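Local coordinates for MutT/NUDIX family protein (Bacillus thuringiensis str. Al Hakam, PDB 3ID9), which is a MutT/Nudix family hydrolase that probably cleaves nucleoside diphosphates linked to another moiety, at the interface of chains A and B. Sequence-based numbering; all coordinates share one arbitrary frame. Chains: chain A/B, MutT/NUDIX family protein.

The interface of chains A and B. Residues chain A 87, 155, 157; chain B 60-62, 79.
The C-terminal loop of chain A, with A:Tyr155 and A:Gly157, and the end of strand 77-88, with A:Asp87, meet the B:Thr60 loop and the first turn of helix 61-72 of chain B; B:Ile79, on strand 77-88 of that chain, is peripheral. Helix 61-72 belongs to the Nudix box, the family's catalytic motif. Chain B hides 62 Å² of A:Tyr155. With its CG anti to the backbone N (chi1 170°), the ring reaches across to the first turn, and A:Tyr155 OH, the phenol oxygen, accepts a hydrogen bond from B:Glu62 N at 3.0 Å. A:Tyr155 OH also donates to the carboxylate oxygen A:Asp87 OD1, 2.6 Å away on the syn side and somewhat out of the carboxylate plane, so the hydroxyl is held from both chains. The other carboxylate oxygen, A:Asp87 OD2, takes the amide of B:Leu61 N at 3.3 Å, a longer bond that arrives from above the carboxylate plane, 43° out of it. Chain A thus caps two successive helix-start amides, and the helix N-terminus would probably stabilise the carboxylate of A:Asp87 in its charged form. The side chains of A:Asp87 and B:Thr60 cross at about a right angle, A:Asp87 CG 3.9 Å from B:Thr60 CB. Carbon contacts flank the phenol: B:Leu61 CB lies 3.9 Å from A:Tyr155 CE1, while B:Glu62 CB sits 3.5 Å from A:Tyr155 CE2 on the opposite rim. The two-fold symmetric interface repeats this contact with the chains exchanged; it may represent a functional dimer. The extended B:Glu62 side chain carries its carboxylate to the ring edge, nearly perpendicular to the ring (85°), with OE2 in the ring plane and 3.8 Å from A:Tyr155 CE2.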
loop_
_atom_site.group_PDB
_atom_site.type_symbol
_atom_site.label_atom_id
_atom_site.label_comp_id
_atom_site.label_asym_id
_atom_site.label_seq_id
_atom_site.Cartn_x
_atom_site.Cartn_y
_atom_site.Cartn_z
ATOM N N ASP A 87 -1.263 9.034 2.152
ATOM C CA ASP A 87 -1.637 9.864 1.029
ATOM C C ASP A 87 -2.238 11.194 1.424
ATOM O O ASP A 87 -3.064 11.290 2.328
ATOM C CB ASP A 87 -2.560 9.098 0.062
ATOM C CG ASP A 87 -4.029 9.175 0.434
ATOM O OD1 ASP A 87 -4.403 8.700 1.525
ATOM O OD2 ASP A 87 -4.810 9.704 -0.386
ATOM N N TYR A 155 -2.138 2.288 7.029
ATOM C CA TYR A 155 -2.559 3.376 6.147
ATOM C C TYR A 155 -2.977 4.585 6.984
ATOM O O TYR A 155 -3.260 4.433 8.168
ATOM C CB TYR A 155 -3.741 2.891 5.303
ATOM C CG TYR A 155 -4.436 3.977 4.527
ATOM C CD1 TYR A 155 -3.949 4.403 3.299
ATOM C CD2 TYR A 155 -5.548 4.621 5.054
ATOM C CE1 TYR A 155 -4.554 5.447 2.616
ATOM C CE2 TYR A 155 -6.153 5.663 4.384
ATOM C CZ TYR A 155 -5.656 6.072 3.167
ATOM O OH TYR A 155 -6.274 7.105 2.498
ATOM N N GLY A 157 -4.199 8.431 5.376
ATOM C CA GLY A 157 -5.145 9.321 4.726
ATOM C C GLY A 157 -5.317 10.643 5.454
ATOM O O GLY A 157 -5.864 10.692 6.555
ATOM N N THR B 60 -8.876 10.860 -0.732
ATOM C CA THR B 60 -7.822 10.030 -0.184
ATOM C C THR B 60 -8.295 8.620 -0.533
ATOM O O THR B 60 -9.488 8.416 -0.793
ATOM C CB THR B 60 -7.733 10.138 1.341
ATOM O OG1 THR B 60 -8.999 9.801 1.919
ATOM C CG2 THR B 60 -7.336 11.541 1.752
ATOM N N LEU B 61 -7.387 7.651 -0.553
ATOM C CA LEU B 61 -7.790 6.287 -0.868
ATOM C C LEU B 61 -8.961 5.910 0.036
ATOM O O LEU B 61 -9.910 5.261 -0.398
ATOM C CB LEU B 61 -6.642 5.305 -0.632
ATOM C CG LEU B 61 -5.364 5.525 -1.433
ATOM C CD1 LEU B 61 -4.391 4.409 -1.113
ATOM C CD2 LEU B 61 -5.672 5.564 -2.914
ATOM N N GLU B 62 -8.885 6.339 1.290
ATOM C CA GLU B 62 -9.916 6.049 2.274
ATOM C C GLU B 62 -11.282 6.640 1.908
ATOM O O GLU B 62 -12.299 5.945 1.935
ATOM C CB GLU B 62 -9.481 6.575 3.640
ATOM C CG GLU B 62 -10.404 6.176 4.765
ATOM C CD GLU B 62 -9.978 6.748 6.099
ATOM O OE1 GLU B 62 -10.641 6.440 7.113
ATOM O OE2 GLU B 62 -8.985 7.506 6.136
ATOM N N ILE B 79 -11.397 1.165 7.426
ATOM C CA ILE B 79 -10.271 0.379 6.959
ATOM C C ILE B 79 -9.545 -0.335 8.098
ATOM O O ILE B 79 -9.314 0.241 9.155
ATOM C CB ILE B 79 -9.280 1.283 6.190
ATOM C CG1 ILE B 79 -9.944 1.748 4.891
ATOM C CG2 ILE B 79 -7.973 0.541 5.918
ATOM C CD1 ILE B 79 -9.040 2.499 3.965
#